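Local coordinates for protein 33 kDa chaperonin (Thermotoga maritima, PDB 1VQ0) that probably acts as a redox-regulated molecular chaperone, protecting thermally unfolding and oxidatively damaged proteins from irreversible aggregation, at residues M13-T18 with F26-M31; S164-G169 with G182-I187; I57-V62 with A87-E92. All coordinates share one frame; numbering follows the deposited sequence.

Interaction 1: residues M13-T18 with F26-M31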
loop_
_atom_site.group_PDB
_atom_site.type_symbol
_atom_site.label_atom_id
_atom_site.label_comp_id
_atom_site.label_asym_id
_atom_site.label_seq_id
_atom_site.Cartn_x
_atom_site.Cartn_y
_atom_site.Cartn_z
ATOM N N MET A 13 -12.448 -25.031 -12.205
ATOM C CA MET A 13 -13.766 -24.450 -12.014
ATOM C C MET A 13 -14.141 -23.709 -10.740
ATOM O O MET A 13 -14.003 -24.225 -9.626
ATOM C CB MET A 13 -14.782 -25.543 -12.176
ATOM C CG MET A 13 -15.641 -25.230 -13.268
ATOM S SD MET A 13 -17.327 -25.751 -12.950
ATOM C CE MET A 13 -18.107 -24.837 -14.231
ATOM N N ILE A 14 -14.741 -22.511 -10.954
ATOM C CA ILE A 14 -15.173 -21.767 -9.775
ATOM C C ILE A 14 -16.701 -21.676 -9.750
ATOM O O ILE A 14 -17.356 -21.535 -10.811
ATOM C CB ILE A 14 -14.474 -20.349 -9.702
ATOM C CG1 ILE A 14 -14.709 -19.686 -8.348
ATOM C CG2 ILE A 14 -14.940 -19.434 -10.824
ATOM C CD1 ILE A 14 -13.738 -18.576 -7.980
ATOM N N TYR A 15 -17.260 -21.758 -8.538
ATOM C CA TYR A 15 -18.711 -21.581 -8.292
ATOM C C TYR A 15 -18.910 -20.408 -7.356
ATOM O O TYR A 15 -18.183 -20.289 -6.383
ATOM C CB TYR A 15 -19.340 -22.813 -7.648
ATOM C CG TYR A 15 -19.003 -24.129 -8.293
ATOM C CD1 TYR A 15 -17.695 -24.636 -8.236
ATOM C CD2 TYR A 15 -19.974 -24.873 -8.930
ATOM C CE1 TYR A 15 -17.366 -25.867 -8.812
ATOM C CE2 TYR A 15 -19.664 -26.124 -9.507
ATOM C CZ TYR A 15 -18.351 -26.602 -9.440
ATOM O OH TYR A 15 -18.017 -27.808 -10.013
ATOM N N TYR A 16 -19.916 -19.573 -7.598
ATOM C CA TYR A 16 -20.076 -18.394 -6.760
ATOM C C TYR A 16 -21.506 -17.826 -6.706
ATOM O O TYR A 16 -22.353 -18.070 -7.585
ATOM C CB TYR A 16 -19.036 -17.311 -7.131
ATOM C CG TYR A 16 -19.186 -16.830 -8.561
ATOM C CD1 TYR A 16 -18.524 -17.469 -9.604
ATOM C CD2 TYR A 16 -20.029 -15.743 -8.870
ATOM C CE1 TYR A 16 -18.669 -17.030 -10.924
ATOM C CE2 TYR A 16 -20.147 -15.289 -10.168
ATOM C CZ TYR A 16 -19.472 -15.951 -11.196
ATOM O OH TYR A 16 -19.630 -15.523 -12.481
ATOM N N GLY A 17 -21.770 -17.087 -5.628
ATOM C CA GLY A 17 -23.119 -16.580 -5.332
ATOM C C GLY A 17 -23.068 -15.838 -4.016
ATOM O O GLY A 17 -21.988 -15.518 -3.502
ATOM N N THR A 18 -24.255 -15.549 -3.495
ATOM C CA THR A 18 -24.465 -14.857 -2.242
ATOM C C THR A 18 -25.516 -15.580 -1.432
ATOM O O THR A 18 -26.353 -16.341 -1.996
ATOM C CB THR A 18 -25.000 -13.431 -2.473
ATOM O OG1 THR A 18 -26.286 -13.488 -3.121
ATOM C CG2 THR A 18 -24.018 -12.600 -3.413
ATOM N N PHE A 26 -19.948 -15.865 -1.537
ATOM C CA PHE A 26 -19.084 -17.032 -1.461
ATOM C C PHE A 26 -18.555 -17.381 -2.847
ATOM O O PHE A 26 -19.212 -17.087 -3.871
ATOM C CB PHE A 26 -19.818 -18.258 -0.873
ATOM C CG PHE A 26 -20.954 -18.749 -1.720
ATOM C CD1 PHE A 26 -20.710 -19.559 -2.825
ATOM C CD2 PHE A 26 -22.257 -18.374 -1.433
ATOM C CE1 PHE A 26 -21.744 -19.958 -3.637
ATOM C CE2 PHE A 26 -23.296 -18.763 -2.238
ATOM C CZ PHE A 26 -23.024 -19.560 -3.352
ATOM N N SER A 27 -17.456 -18.136 -2.822
ATOM C CA SER A 27 -16.587 -18.526 -3.929
ATOM C C SER A 27 -16.088 -19.899 -3.514
ATOM O O SER A 27 -15.669 -20.054 -2.363
ATOM C CB SER A 27 -15.332 -17.602 -3.907
ATOM O OG SER A 27 -14.886 -17.408 -5.180
ATOM N N ILE A 28 -16.078 -20.871 -4.418
ATOM C CA ILE A 28 -15.418 -22.171 -4.165
ATOM C C ILE A 28 -14.846 -22.690 -5.491
ATOM O O ILE A 28 -15.460 -22.575 -6.556
ATOM C CB ILE A 28 -16.394 -23.205 -3.521
ATOM C CG1 ILE A 28 -15.688 -24.502 -3.149
ATOM C CG2 ILE A 28 -17.554 -23.543 -4.490
ATOM C CD1 ILE A 28 -16.440 -25.352 -2.096
ATOM N N VAL A 29 -13.645 -23.209 -5.430
ATOM C CA VAL A 29 -12.857 -23.432 -6.667
ATOM C C VAL A 29 -12.175 -24.788 -6.575
ATOM O O VAL A 29 -11.720 -25.192 -5.510
ATOM C CB VAL A 29 -11.862 -22.270 -6.978
ATOM C CG1 VAL A 29 -10.635 -22.263 -6.046
ATOM C CG2 VAL A 29 -11.426 -22.299 -8.443
ATOM N N ARG A 30 -12.214 -25.513 -7.677
ATOM C CA ARG A 30 -11.398 -26.697 -7.865
ATOM C C ARG A 30 -10.516 -26.428 -9.079
ATOM O O ARG A 30 -11.013 -26.257 -10.205
ATOM C CB ARG A 30 -12.268 -27.912 -8.162
ATOM C CG ARG A 30 -13.076 -28.411 -6.973
ATOM C CD ARG A 30 -12.424 -29.527 -6.213
ATOM N NE ARG A 30 -13.001 -30.822 -6.559
ATOM C CZ ARG A 30 -12.381 -31.997 -6.508
ATOM N NH1 ARG A 30 -11.103 -32.099 -6.146
ATOM N NH2 ARG A 30 -13.052 -33.089 -6.891
ATOM N N MET A 31 -9.226 -26.434 -8.860
ATOM C CA MET A 31 -8.331 -26.026 -9.900
ATOM C C MET A 31 -6.959 -26.724 -9.927
ATOM O O MET A 31 -5.942 -26.082 -10.218
ATOM C CB MET A 31 -8.187 -24.493 -9.849
ATOM C CG MET A 31 -7.695 -23.895 -8.486
ATOM S SD MET A 31 -7.663 -22.101 -8.520
ATOM C CE MET A 31 -6.099 -21.906 -9.209
#
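Phe-26 folds its ring back over Gly-17, its partner in an antiparallel hairpin built from strands 13-19 and 24-30. CG of Phe-26 stands between its own backbone N and carbonyl carbon (chi1 64°), which starts the ring off across the neighbouring strand. Gly-17 CA then sits over one face, 4.0 Å from the centroid of the Phe-26 ring, as a CH-pi contact, while Phe-26 CE2 comes to 3.4 Å from Gly-17 C. A CB at Gly-17 would run into CZ of Phe-26. An alanine in place of Phe-26 would probably leave the Gly-17 backbone without its aromatic cover and open a gap next to Leu-223, which the ring also touches.

Side-chain contacts lie on both faces of the sheet. On the Phe-26 face, Tyr-15 CB rests 3.7 Å from Ile-28 CG2, and the tyrosine ring turns its edge, at CD1, to Ile-28 O. On the other face Ile-14 CB meets Val-29 CG2 at 3.8 Å, and Ile-14 CD1 presses to 3.2 Å from Ser-27 OG. That hydroxyl is hydrogen-bonded to Leu-61 O.

Six backbone hydrogen bonds close the hairpin, two each for the pairs Met-13/Arg-30, Tyr-15/Ile-28 and Gly-17/Phe-26. The shortest is Met-13 N to Arg-30 O at 2.7 Å. The longest is Gly-17 N to Phe-26 O at 3.1 Å. CA-H...O contacts fill in between, as from Ile-14 CA to Ile-28 O.

Strand 235-241 flanks the hairpin beyond 13-19, and strand 176-187 beyond 24-30. Helix 219-227 packs on the face of Phe-26 and Ile-28, helix 46-62 on the face of Val-29.

Interaction 2: residues S164-G169 with G182-I187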
loop_
_atom_site.group_PDB
_atom_site.type_symbol
_atom_site.label_atom_id
_atom_site.label_comp_id
_atom_site.label_asym_id
_atom_site.label_seq_id
_atom_site.Cartn_x
_atom_site.Cartn_y
_atom_site.Cartn_z
ATOM N N SER A 164 -13.937 -11.998 6.524
ATOM C CA SER A 164 -13.668 -13.038 5.566
ATOM C C SER A 164 -13.154 -14.298 6.221
ATOM O O SER A 164 -12.499 -14.264 7.275
ATOM C CB SER A 164 -12.567 -12.548 4.580
ATOM O OG SER A 164 -12.933 -11.378 3.809
ATOM N N ALA A 165 -13.420 -15.413 5.530
ATOM C CA ALA A 165 -12.813 -16.723 5.801
ATOM C C ALA A 165 -12.398 -17.308 4.484
ATOM O O ALA A 165 -13.202 -17.353 3.540
ATOM C CB ALA A 165 -13.811 -17.659 6.486
ATOM N N PHE A 166 -11.133 -17.693 4.404
ATOM C CA PHE A 166 -10.570 -18.462 3.275
ATOM C C PHE A 166 -10.085 -19.817 3.775
ATOM O O PHE A 166 -9.457 -19.916 4.821
ATOM C CB PHE A 166 -9.411 -17.742 2.615
ATOM C CG PHE A 166 -9.786 -16.562 1.767
ATOM C CD1 PHE A 166 -10.168 -15.353 2.344
ATOM C CD2 PHE A 166 -9.669 -16.635 0.394
ATOM C CE1 PHE A 166 -10.466 -14.239 1.555
ATOM C CE2 PHE A 166 -9.998 -15.568 -0.387
ATOM C CZ PHE A 166 -10.359 -14.346 0.183
ATOM N N SER A 167 -10.447 -20.880 3.081
ATOM C CA SER A 167 -9.842 -22.183 3.333
ATOM C C SER A 167 -9.283 -22.724 2.058
ATOM O O SER A 167 -9.997 -22.807 1.078
ATOM C CB SER A 167 -10.813 -23.148 3.907
ATOM O OG SER A 167 -10.154 -24.368 4.257
ATOM N N ILE A 168 -7.989 -23.089 2.095
ATOM C CA ILE A 168 -7.186 -23.363 0.897
ATOM C C ILE A 168 -6.265 -24.550 1.129
ATOM O O ILE A 168 -5.659 -24.666 2.193
ATOM C CB ILE A 168 -6.311 -22.104 0.501
ATOM C CG1 ILE A 168 -7.158 -20.875 0.135
ATOM C CG2 ILE A 168 -5.414 -22.448 -0.684
ATOM C CD1 ILE A 168 -6.344 -19.619 -0.105
ATOM N N GLY A 169 -6.141 -25.422 0.125
ATOM C CA GLY A 169 -5.347 -26.656 0.247
ATOM C C GLY A 169 -4.831 -27.089 -1.108
ATOM O O GLY A 169 -5.527 -26.969 -2.134
ATOM N N GLY A 182 -10.218 -24.502 -2.907
ATOM C CA GLY A 182 -10.554 -23.847 -1.662
ATOM C C GLY A 182 -11.822 -23.055 -1.729
ATOM O O GLY A 182 -12.537 -23.060 -2.736
ATOM N N PHE A 183 -12.126 -22.380 -0.637
ATOM C CA PHE A 183 -13.291 -21.489 -0.667
ATOM C C PHE A 183 -13.018 -20.213 0.074
ATOM O O PHE A 183 -12.058 -20.134 0.865
ATOM C CB PHE A 183 -14.529 -22.181 -0.092
ATOM C CG PHE A 183 -14.368 -22.649 1.322
ATOM C CD1 PHE A 183 -14.482 -21.761 2.386
ATOM C CD2 PHE A 183 -14.147 -24.011 1.586
ATOM C CE1 PHE A 183 -14.334 -22.226 3.702
ATOM C CE2 PHE A 183 -13.962 -24.471 2.851
ATOM C CZ PHE A 183 -14.080 -23.582 3.937
ATOM N N ALA A 184 -13.879 -19.236 -0.193
ATOM C CA ALA A 184 -13.913 -17.924 0.462
ATOM C C ALA A 184 -15.348 -17.589 0.837
ATOM O O ALA A 184 -16.265 -17.711 0.014
ATOM C CB ALA A 184 -13.298 -16.808 -0.442
ATOM N N VAL A 185 -15.548 -17.193 2.098
ATOM C CA VAL A 185 -16.841 -16.647 2.566
ATOM C C VAL A 185 -16.564 -15.257 3.173
ATOM O O VAL A 185 -15.657 -15.123 4.002
ATOM C CB VAL A 185 -17.568 -17.605 3.574
ATOM C CG1 VAL A 185 -18.948 -17.095 3.964
ATOM C CG2 VAL A 185 -17.755 -18.997 2.974
ATOM N N GLN A 186 -17.340 -14.254 2.722
ATOM C CA GLN A 186 -17.135 -12.833 3.021
ATOM C C GLN A 186 -18.412 -12.113 3.335
ATOM O O GLN A 186 -19.443 -12.264 2.651
ATOM C CB GLN A 186 -16.437 -12.147 1.842
ATOM C CG GLN A 186 -15.084 -12.798 1.496
ATOM C CD GLN A 186 -14.159 -12.007 0.526
ATOM O OE1 GLN A 186 -14.438 -11.899 -0.660
ATOM N NE2 GLN A 186 -13.012 -11.523 1.047
ATOM N N ILE A 187 -18.353 -11.325 4.396
ATOM C CA ILE A 187 -19.499 -10.549 4.829
ATOM C C ILE A 187 -19.411 -9.175 4.210
ATOM O O ILE A 187 -18.596 -8.351 4.610
ATOM C CB ILE A 187 -19.601 -10.488 6.350
ATOM C CG1 ILE A 187 -19.869 -11.904 6.882
ATOM C CG2 ILE A 187 -20.721 -9.591 6.722
ATOM C CD1 ILE A 187 -19.789 -12.086 8.439
#
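Gln-186 and Ser-164 carry the one side-chain hydrogen bond across these two strands. CG of Gln-186 is anti to its carbonyl carbon (chi1 -58°), the chain runs on extended, and NE2 donates to Ser-164 OG over 2.8 Å. The acceptor lies close to the amide plane, 14° out of it. Both ends are tied further: Ser-164 OG also bonds Ile-162 O, and Gln-186 OE1 accepts from Arg-25 NH2, so the amide has a partner on each side and is probably fixed against flipping.

Two CH-pi contacts sit on opposite faces of the sheet. Ala-184 CB lies over the Phe-166 ring, 3.8 Å from its centroid and offset toward the rim near CE2. On the other face Ser-167 CB lies over the ring of Phe-183, 3.6 Å from that centroid and closest to CZ.

The backbones pair through four hydrogen bonds, two for Ala-165 with Val-185 and two for Ser-167 with Phe-183. At Gly-182 a CB would collide with Ser-167 O, and Gly-182 CA approaches that oxygen to 3.0 Å.

Helix 149-160 packs on the Phe-166 face and helix 194-205 on the Phe-183 face. This is an antiparallel beta hairpin, with 164-173 the outermost strand at one end of the chain's large mixed sheet.

Interaction 3: residues I57-V62 with A87-E92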
loop_
_atom_site.group_PDB
_atom_site.type_symbol
_atom_site.label_atom_id
_atom_site.label_comp_id
_atom_site.label_asym_id
_atom_site.label_seq_id
_atom_site.Cartn_x
_atom_site.Cartn_y
_atom_site.Cartn_z
ATOM N N ILE A 57 -4.807 -20.101 -5.826
ATOM C CA ILE A 57 -6.195 -20.375 -5.379
ATOM C C ILE A 57 -6.810 -19.081 -4.796
ATOM O O ILE A 57 -7.889 -18.672 -5.193
ATOM C CB ILE A 57 -6.231 -21.529 -4.370
ATOM C CG1 ILE A 57 -5.807 -22.836 -5.080
ATOM C CG2 ILE A 57 -7.616 -21.692 -3.724
ATOM C CD1 ILE A 57 -5.276 -23.924 -4.133
ATOM N N GLY A 58 -6.086 -18.457 -3.873
ATOM C CA GLY A 58 -6.445 -17.147 -3.304
ATOM C C GLY A 58 -6.874 -16.157 -4.356
ATOM O O GLY A 58 -7.986 -15.669 -4.319
ATOM N N ALA A 59 -5.979 -15.860 -5.289
ATOM C CA ALA A 59 -6.288 -15.000 -6.430
ATOM C C ALA A 59 -7.579 -15.428 -7.235
ATOM O O ALA A 59 -8.422 -14.586 -7.589
ATOM C CB ALA A 59 -5.064 -14.877 -7.332
ATOM N N ALA A 60 -7.707 -16.723 -7.506
ATOM C CA ALA A 60 -8.867 -17.264 -8.200
ATOM C C ALA A 60 -10.153 -17.034 -7.460
ATOM O O ALA A 60 -11.156 -16.737 -8.064
ATOM C CB ALA A 60 -8.717 -18.718 -8.423
ATOM N N LEU A 61 -10.112 -17.200 -6.144
ATOM C CA LEU A 61 -11.328 -17.087 -5.339
ATOM C C LEU A 61 -11.981 -15.715 -5.379
ATOM O O LEU A 61 -13.209 -15.600 -5.174
ATOM C CB LEU A 61 -11.059 -17.523 -3.889
ATOM C CG LEU A 61 -10.936 -19.045 -3.703
ATOM C CD1 LEU A 61 -10.428 -19.348 -2.321
ATOM C CD2 LEU A 61 -12.201 -19.819 -3.906
ATOM N N VAL A 62 -11.184 -14.667 -5.643
ATOM C CA VAL A 62 -11.704 -13.277 -5.658
ATOM C C VAL A 62 -12.128 -12.889 -7.068
ATOM O O VAL A 62 -12.792 -11.882 -7.223
ATOM C CB VAL A 62 -10.729 -12.205 -5.084
ATOM C CG1 VAL A 62 -10.304 -12.549 -3.623
ATOM C CG2 VAL A 62 -9.484 -12.141 -5.906
ATOM N N ALA A 87 0.787 -13.872 -7.094
ATOM C CA ALA A 87 -0.279 -14.470 -7.861
ATOM C C ALA A 87 -1.222 -13.426 -8.339
ATOM O O ALA A 87 -1.721 -12.649 -7.529
ATOM C CB ALA A 87 -0.991 -15.535 -7.072
ATOM N N GLN A 88 -1.437 -13.398 -9.664
ATOM C CA GLN A 88 -2.368 -12.461 -10.287
ATOM C C GLN A 88 -3.582 -13.182 -10.877
ATOM O O GLN A 88 -3.430 -14.208 -11.489
ATOM C CB GLN A 88 -1.658 -11.731 -11.360
ATOM C CG GLN A 88 -2.461 -10.630 -12.009
ATOM C CD GLN A 88 -1.606 -9.829 -12.923
ATOM O OE1 GLN A 88 -1.515 -10.124 -14.112
ATOM N NE2 GLN A 88 -0.990 -8.791 -12.396
ATOM N N SER A 89 -4.764 -12.636 -10.642
ATOM C CA SER A 89 -6.015 -13.009 -11.288
ATOM C C SER A 89 -6.677 -11.822 -12.024
ATOM O O SER A 89 -6.339 -10.662 -11.801
ATOM C CB SER A 89 -6.992 -13.548 -10.267
ATOM O OG SER A 89 -7.373 -12.537 -9.360
ATOM N N THR A 90 -7.600 -12.143 -12.929
ATOM C CA THR A 90 -8.250 -11.161 -13.760
ATOM C C THR A 90 -9.765 -11.297 -13.767
ATOM O O THR A 90 -10.331 -12.327 -13.379
ATOM C CB THR A 90 -7.786 -11.276 -15.219
ATOM O OG1 THR A 90 -8.287 -12.488 -15.766
ATOM C CG2 THR A 90 -6.295 -11.439 -15.288
ATOM N N SER A 91 -10.409 -10.259 -14.284
ATOM C CA SER A 91 -11.846 -10.289 -14.439
ATOM C C SER A 91 -12.306 -11.368 -15.465
ATOM O O SER A 91 -13.442 -11.818 -15.395
ATOM C CB SER A 91 -12.375 -8.916 -14.803
ATOM O OG SER A 91 -11.684 -8.397 -15.903
ATOM N N GLU A 92 -11.397 -11.816 -16.347
ATOM C CA GLU A 92 -11.676 -12.881 -17.329
ATOM C C GLU A 92 -11.407 -14.284 -16.766
ATOM O O GLU A 92 -11.258 -15.250 -17.518
ATOM C CB GLU A 92 -10.855 -12.711 -18.629
ATOM C CG GLU A 92 -10.668 -11.296 -19.145
ATOM C CD GLU A 92 -9.433 -10.634 -18.524
ATOM O OE1 GLU A 92 -8.306 -11.191 -18.690
ATOM O OE2 GLU A 92 -9.593 -9.569 -17.860
#
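Ser-89 reaches the helix through a chi1 of 66°, which puts OG between its own backbone N and carbonyl carbon and within 2.9 Å of Ala-59 O, to which it donates a hydrogen bond. Val-62, three residues after Ala-59, has CG2 in the same kind of position (chi1 -57° for CG1), and that methyl lies 4.1 Å from Ser-89 OG. The hydroxyl comes in from above the carbonyl plane of Ala-59, with a C=O...donor angle of 114°. Ala-59 O also takes a long, weak bond from Val-62 N at 3.4 Å, so the serine adds a second donor to this helix carbonyl.

The rest is small-residue packing. Ala-59 CB points to the strand and meets Ser-89 CB at 3.8 Å and Ala-87 CB at 4.1 Å, wedged between two side chains that face the helix from the strand. With only methyl and hydroxymethyl groups between them, the axes of helix segment 57-62 and strand segment 87-90 approach to 7.2 Å.

The arrangement is a helix laid along a sheet: residues 57-62 of helix 46-62 run nearly parallel to 87-90 of strand 84-90, the middle strand of the antiparallel run 71-78, 84-90 and 94-99. Trp-72 of the adjacent strand 71-78 touches Ala-59, Val-62 and Ser-89. From its other sides the helix sends Ile-57 and Leu-61 to strands 24-30 and 164-173.

Gln-88 points away from the helix. Its NE2 bonds Thr-73 OG1, its OE1 accepts from Arg-96 NH2, and its side chain touches Trp-277 and lies about 10 Å from the zinc ion held by Cys-243, Cys-245, Cys-275 and Cys-278.

In the fold
Along the chain interaction 1 comes first, then interaction 3, then interaction 2, and each closes before the next opens. Interactions 1 and 2 are two hairpins of the large mixed sheet, their centres about 10 Å apart, joined where strand 24-30 pairs with strand 176-187 through bonds such as Val-29 N to Gly-182 O. Interaction 3, centred about 11 Å from the first and 13 Å from the second, lies nearest the middle of the chain. Its helix 46-62 touches both hairpins through Leu-61 while packing on strand 84-90, farther along the same sheet. The helix thus bridges the paired hairpins and strand 84-90, which are not neighbours in the sheet.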